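Local structure of Mlr3007 protein (3QQM) at residues 101-106 with 141-146; 14-19 with 45-50. The protein probably transfers amino groups between branched-chain amino acids and 2-oxoglutarate as a pyridoxal-phosphate-dependent class-IV aminotransferase. All coordinates share one frame; numbering follows the deposited sequence. Where two conformers were deposited one is given.

Both contacts are largely buried, but they sit in different sheets of the chain, with centres about 26 Å apart and nearest atoms about 16 Å apart. Interaction 1 pairs strands 99-103 and 139-143, neighbours in the six-stranded mixed sheet, so backbone hydrogen bonds carry it and leucine side chains pack beside them. Interaction 2 sets the start of strand 17-25, from the four-stranded antiparallel sheet, against the end of helix 33-47; there aromatic rings and leucine methyls do the joining, without a direct hydrogen bond between the two segments. The two share no helix or strand, and interaction 2 closes along the chain before interaction 1 opens.

Interaction 1: residues 101-106 with 141-146; sequences LRLART and LLANER
Two parallel strands of the mixed sheet, 99-103 and 139-143, meet here near their C-terminal ends, with Leu-103 bridged to Leu-141. Leu-141 holds the pair together through both of its backbone polar atoms. Its N donates to Arg-102 O at 2.9 Å, and its O accepts from Ala-104 N, also at 2.9 Å, with an N-H...O angle of 171°. Both bonds run nearly straight onto their carbonyls, so the residues flanking Leu-103 grip one residue of the partner strand. The strand axes are turned 29° from one another.

Side chains pack around this joint. Leu-101 and Leu-141 cross obliquely and touch through their CD1 methyls at 4.1 Å. Leu-103 CD1 comes within 3.8 Å of Leu-141 O; the same methyl lies more loosely beside Ala-143 CB. Ala-104 CB comes to 3.4 Å from Leu-141 O, the carbonyl that already takes the Ala-104 N-H.

Beyond the bridge, Thr-106 and Leu-142 lie side by side and point the same way. The methyl CG2 of Thr-106 meets Leu-142 CD2 at 4.1 Å, while Leu-142 CG rests near the backbone O of Thr-106. The hydroxyl of Thr-106 is engaged elsewhere, hydrogen-bonded to Glu-131 and His-127. Helix 123-130 packs on Leu-142 and Ala-104 through Ala-128, whereas Tyr-197 of helix 197-200 touches Leu-103 and Leu-141. Further along the chain, Asn-144 OD1 accepts from Arg-146 N in an Asx turn. Paired bonds from one residue to the two neighbours of its bridge partner are the signature of a parallel beta bridge, here joining adjacent strands of the six-stranded mixed sheet.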
loop_
_atom_site.group_PDB
_atom_site.type_symbol
_atom_site.label_atom_id
_atom_site.label_comp_id
_atom_site.label_asym_id
_atom_site.label_seq_id
_atom_site.Cartn_x
_atom_site.Cartn_y
_atom_site.Cartn_z
ATOM N N LEU A 101 0.124 -16.226 -1.522
ATOM C CA LEU A 101 -0.739 -15.523 -0.571
ATOM C C LEU A 101 -1.416 -16.487 0.353
ATOM O O LEU A 101 -1.734 -17.601 -0.051
ATOM C CB LEU A 101 -1.843 -14.754 -1.308
ATOM C CG LEU A 101 -1.382 -13.821 -2.400
ATOM C CD1 LEU A 101 -2.578 -13.196 -3.070
ATOM C CD2 LEU A 101 -0.465 -12.760 -1.832
ATOM N N ARG A 102 -1.671 -16.029 1.580
ATOM C CA ARG A 102 -2.403 -16.789 2.586
ATOM C C ARG A 102 -3.366 -15.814 3.293
ATOM O O ARG A 102 -3.135 -14.585 3.304
ATOM C CB ARG A 102 -1.477 -17.413 3.631
ATOM C CG ARG A 102 -0.365 -18.279 3.085
ATOM C CD ARG A 102 -0.853 -19.543 2.506
ATOM N NE ARG A 102 -1.301 -20.454 3.561
ATOM C CZ ARG A 102 -0.541 -21.401 4.122
ATOM N NH1 ARG A 102 0.727 -21.591 3.745
ATOM N NH2 ARG A 102 -1.059 -22.158 5.069
ATOM N N LEU A 103 -4.415 -16.363 3.901
ATOM C CA LEU A 103 -5.407 -15.573 4.615
ATOM C C LEU A 103 -5.112 -15.511 6.099
ATOM O O LEU A 103 -4.954 -16.546 6.769
ATOM C CB LEU A 103 -6.791 -16.183 4.440
ATOM C CG LEU A 103 -7.973 -15.510 5.147
ATOM C CD1 LEU A 103 -8.240 -14.125 4.581
ATOM C CD2 LEU A 103 -9.209 -16.402 5.011
ATOM N N ALA A 104 -5.037 -14.298 6.616
ATOM C CA ALA A 104 -4.813 -14.112 8.027
ATOM C C ALA A 104 -6.121 -14.293 8.758
ATOM O O ALA A 104 -7.181 -14.068 8.187
ATOM C CB ALA A 104 -4.289 -12.690 8.318
ATOM N N ARG A 105 -6.035 -14.713 10.014
ATOM C CA ARG A 105 -7.223 -14.842 10.864
ATOM C C ARG A 105 -7.504 -13.447 11.399
ATOM O O ARG A 105 -8.612 -13.132 11.773
ATOM C CB ARG A 105 -7.044 -15.833 12.036
ATOM C CG ARG A 105 -6.115 -15.360 13.137
ATOM C CD ARG A 105 -6.190 -16.250 14.378
ATOM N NE ARG A 105 -5.739 -17.620 14.153
ATOM C CZ ARG A 105 -4.472 -18.016 14.276
ATOM N NH1 ARG A 105 -3.519 -17.132 14.587
ATOM N NH2 ARG A 105 -4.150 -19.292 14.060
ATOM N N THR A 106 -6.471 -12.607 11.395
ATOM C CA THR A 106 -6.574 -11.215 11.823
ATOM C C THR A 106 -7.578 -10.523 10.915
ATOM O O THR A 106 -7.382 -10.490 9.720
ATOM C CB THR A 106 -5.233 -10.467 11.611
ATOM O OG1 THR A 106 -4.206 -11.111 12.360
ATOM C CG2 THR A 106 -5.341 -8.993 12.025
ATOM N N LEU A 141 -3.193 -11.728 3.220
ATOM C CA LEU A 141 -4.404 -10.975 3.007
ATOM C C LEU A 141 -5.242 -10.939 4.280
ATOM O O LEU A 141 -5.188 -11.863 5.106
ATOM C CB LEU A 141 -5.249 -11.578 1.882
ATOM C CG LEU A 141 -4.599 -11.803 0.510
ATOM C CD1 LEU A 141 -5.656 -12.284 -0.506
ATOM C CD2 LEU A 141 -3.893 -10.528 0.018
ATOM N N LEU A 142 -6.007 -9.857 4.431
ATOM C CA LEU A 142 -6.915 -9.669 5.546
ATOM C C LEU A 142 -8.335 -9.433 5.013
ATOM O O LEU A 142 -8.523 -8.734 4.014
ATOM C CB LEU A 142 -6.523 -8.446 6.399
ATOM C CG LEU A 142 -5.165 -8.448 7.106
ATOM C CD1 LEU A 142 -4.073 -8.159 6.093
ATOM C CD2 LEU A 142 -5.130 -7.414 8.209
ATOM N N ALA A 143 -9.315 -10.003 5.703
ATOM C CA ALA A 143 -10.728 -9.829 5.379
ATOM C C ALA A 143 -11.374 -9.028 6.508
ATOM O O ALA A 143 -10.776 -8.844 7.526
ATOM C CB ALA A 143 -11.430 -11.188 5.212
ATOM N N ASN A 144 -12.597 -8.550 6.303
ATOM C CA ASN A 144 -13.309 -7.765 7.310
ATOM C C ASN A 144 -14.357 -8.597 8.052
ATOM O O ASN A 144 -14.415 -9.805 7.874
ATOM C CB ASN A 144 -13.940 -6.531 6.663
ATOM C CG ASN A 144 -15.042 -6.875 5.655
ATOM O OD1 ASN A 144 -15.560 -8.016 5.614
ATOM N ND2 ASN A 144 -15.424 -5.879 4.846
ATOM N N GLU A 145 -15.211 -7.940 8.854
ATOM C CA GLU A 145 -16.237 -8.658 9.673
ATOM C C GLU A 145 -17.293 -9.401 8.876
ATOM O O GLU A 145 -18.057 -10.161 9.430
ATOM C CB GLU A 145 -16.912 -7.737 10.729
ATOM C CG GLU A 145 -17.825 -6.604 10.240
ATOM C CD GLU A 145 -17.105 -5.370 9.624
ATOM O OE1 GLU A 145 -15.895 -5.430 9.285
ATOM O OE2 GLU A 145 -17.770 -4.334 9.484
ATOM N N ARG A 146 -17.344 -9.151 7.573
ATOM C CA ARG A 146 -18.292 -9.820 6.666
ATOM C C ARG A 146 -17.578 -10.807 5.728
ATOM O O ARG A 146 -18.149 -11.287 4.758
ATOM C CB ARG A 146 -19.115 -8.776 5.913
ATOM C CG ARG A 146 -20.071 -8.040 6.872
ATOM C CD ARG A 146 -20.937 -7.002 6.210
ATOM N NE ARG A 146 -20.118 -5.943 5.645
ATOM C CZ ARG A 146 -19.643 -4.896 6.325
ATOM N NH1 ARG A 146 -19.877 -4.757 7.627
ATOM N NH2 ARG A 146 -18.897 -3.993 5.703
#

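Interaction 2: residues 14-19 with 45-50. With EDO (1,2-ethanediol), chain Q.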
loop_
_atom_site.group_PDB
_atom_site.type_symbol
_atom_site.label_atom_id
_atom_site.label_comp_id
_atom_site.label_asym_id
_atom_site.label_seq_id
_atom_site.Cartn_x
_atom_site.Cartn_y
_atom_site.Cartn_z
ATOM N N ALA A 14 1.674 5.196 20.931
ATOM C CA ALA A 14 1.896 6.633 20.775
ATOM C C ALA A 14 1.027 7.187 19.617
ATOM O O ALA A 14 0.160 6.486 19.065
ATOM C CB ALA A 14 3.402 6.916 20.511
ATOM N N ASP A 15 1.258 8.444 19.259
ATOM C CA ASP A 15 0.546 9.075 18.161
ATOM C C ASP A 15 1.093 8.440 16.881
ATOM O O ASP A 15 2.069 7.721 16.928
ATOM C CB ASP A 15 0.809 10.580 18.191
ATOM C CG ASP A 15 -0.073 11.356 17.262
ATOM O OD1 ASP A 15 -1.005 10.790 16.654
ATOM O OD2 ASP A 15 0.157 12.560 17.160
ATOM N N PHE A 16 0.477 8.684 15.740
ATOM C CA PHE A 16 0.970 8.076 14.505
ATOM C C PHE A 16 1.529 9.119 13.523
ATOM O O PHE A 16 1.380 10.304 13.724
ATOM C CB PHE A 16 -0.137 7.276 13.844
ATOM C CG PHE A 16 -1.312 8.088 13.502
ATOM C CD1 PHE A 16 -1.358 8.787 12.304
ATOM C CD2 PHE A 16 -2.387 8.187 14.392
ATOM C CE1 PHE A 16 -2.442 9.565 11.998
ATOM C CE2 PHE A 16 -3.488 8.956 14.084
ATOM C CZ PHE A 16 -3.530 9.640 12.893
ATOM N N GLU A 17 2.176 8.632 12.477
ATOM C CA GLU A 17 2.739 9.456 11.446
ATOM C C GLU A 17 2.136 9.041 10.126
ATOM O O GLU A 17 1.640 7.927 9.993
ATOM C CB GLU A 17 4.262 9.269 11.363
ATOM C CG GLU A 17 4.977 9.626 12.646
ATOM C CD GLU A 17 6.488 9.409 12.599
ATOM O OE1 GLU A 17 7.046 9.183 11.516
ATOM O OE2 GLU A 17 7.116 9.493 13.661
ATOM N N LEU A 18 2.117 9.961 9.171
ATOM C CA LEU A 18 1.644 9.652 7.826
ATOM C C LEU A 18 2.857 9.173 7.052
ATOM O O LEU A 18 3.956 9.703 7.216
ATOM C CB LEU A 18 1.001 10.867 7.156
ATOM C CG LEU A 18 -0.321 11.257 7.817
ATOM C CD1 LEU A 18 -0.843 12.597 7.307
ATOM C CD2 LEU A 18 -1.370 10.130 7.606
ATOM N N ILE A 19 2.641 8.190 6.199
ATOM C CA ILE A 19 3.697 7.570 5.434
ATOM C C ILE A 19 3.384 7.452 3.935
ATOM O O ILE A 19 2.229 7.252 3.525
ATOM C CB ILE A 19 3.922 6.131 5.998
ATOM C CG1 ILE A 19 4.329 6.186 7.476
ATOM C CG2 ILE A 19 4.975 5.354 5.202
ATOM C CD1 ILE A 19 5.622 6.937 7.707
ATOM N N ALA A 45 -4.359 17.235 5.966
ATOM C CA ALA A 45 -5.407 18.200 6.108
ATOM C C ALA A 45 -6.592 17.620 6.899
ATOM O O ALA A 45 -7.104 18.279 7.778
ATOM C CB ALA A 45 -5.863 18.693 4.745
ATOM N N GLU A 46 -7.018 16.401 6.592
ATOM C CA GLU A 46 -8.157 15.807 7.312
ATOM C C GLU A 46 -7.872 15.406 8.751
ATOM O O GLU A 46 -8.781 15.405 9.596
ATOM C CB GLU A 46 -8.619 14.528 6.640
ATOM C CG GLU A 46 -9.109 14.643 5.261
ATOM C CD GLU A 46 -9.427 13.269 4.675
ATOM O OE1 GLU A 46 -10.209 12.492 5.333
ATOM O OE2 GLU A 46 -8.901 12.988 3.554
ATOM N N LEU A 47 -6.633 15.017 9.014
ATOM C CA LEU A 47 -6.253 14.517 10.330
ATOM C C LEU A 47 -5.664 15.550 11.281
ATOM O O LEU A 47 -5.397 15.233 12.425
ATOM C CB LEU A 47 -5.290 13.321 10.161
ATOM C CG LEU A 47 -5.911 12.108 9.473
ATOM C CD1 LEU A 47 -4.874 11.030 9.220
ATOM C CD2 LEU A 47 -7.099 11.537 10.300
ATOM N N GLY A 48 -5.447 16.768 10.801
ATOM C CA GLY A 48 -4.903 17.843 11.622
ATOM C C GLY A 48 -3.392 17.861 11.718
ATOM O O GLY A 48 -2.842 18.284 12.707
ATOM N N PHE A 49 -2.711 17.368 10.711
ATOM C CA PHE A 49 -1.241 17.381 10.720
ATOM C C PHE A 49 -0.671 18.688 10.143
ATOM O O PHE A 49 -1.129 19.156 9.113
ATOM C CB PHE A 49 -0.696 16.203 9.910
ATOM C CG PHE A 49 -0.613 14.934 10.665
ATOM C CD1 PHE A 49 -1.726 14.400 11.294
ATOM C CD2 PHE A 49 0.567 14.219 10.685
ATOM C CE1 PHE A 49 -1.643 13.200 11.997
ATOM C CE2 PHE A 49 0.662 13.012 11.366
ATOM C CZ PHE A 49 -0.445 12.495 12.021
ATOM N N ALA A 50 0.305 19.287 10.815
ATOM C CA ALA A 50 0.956 20.475 10.248
ATOM C C ALA A 50 1.704 19.887 9.062
ATOM O O ALA A 50 2.238 18.784 9.162
ATOM C CB ALA A 50 1.909 21.137 11.240
HETATM C C1 EDO Q . 9.096 12.800 12.009
HETATM O O1 EDO Q . 9.319 11.835 13.037
HETATM C C2 EDO Q . 8.710 12.126 10.688
HETATM O O2 EDO Q . 9.329 10.852 10.500
#
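Phe-16 and Phe-49 bring their rings together obliquely, with planes 30° apart and centroids 5.5 Å apart. The planes are near parallel but slid past one another, so the rings barely overlap and meet mainly through rim atoms: Phe-16 CE1 reaches Phe-49 CZ at 3.5 Å. The bond from CA to CB of Phe-16 does not itself aim at 45-50; CG stands between the backbone N and the carbonyl carbon (chi1 60°), and from there the end of the ring comes nearer to Phe-49 and Leu-47.

The Phe-49 ring is hemmed in from several directions. At its edge, near the ring plane, the backbone O of Phe-16 lies 3.3 Å from CZ, and Glu-17 CA also sits at that rim. Over one face comes Leu-18 CD1, 4.2 Å from the ring centroid and 18° off the normal, a CH-pi contact displaced toward the rim. An alanine in place of Phe-49 would probably leave Leu-18 CD1 without its aromatic partner and open a gap beside Phe-16 CE1.

Leu-47, at the end of the helix, completes the cluster with a single methyl. Its CD1 lies 4.0 Å from Leu-18 CD2 and touches Phe-16 CE1 at the edge of that ring; the Leu-47 and Phe-16 side chains cross at about a right angle. Gly-48 then leaves the helix with positive phi, and Phe-49 follows it into the cluster. Glu-17 starts out away from 45-50, and its extended chain carries the carboxylate to a 1,2-ethanediol, probably from the crystallisation liquor, whose O2 donates to Glu-17 OE1 at 3.0 Å.

Leu-18 also packs on Leu-40, Ser-43 and Ala-44 of helix 33-47, and Phe-49 touches Ala-44. Backbone bonding of Leu-18 to Leu-77 joins strand 17-25 to its antiparallel neighbour 71-78, placing the contact where helix 33-47 ends against the four-stranded sheet.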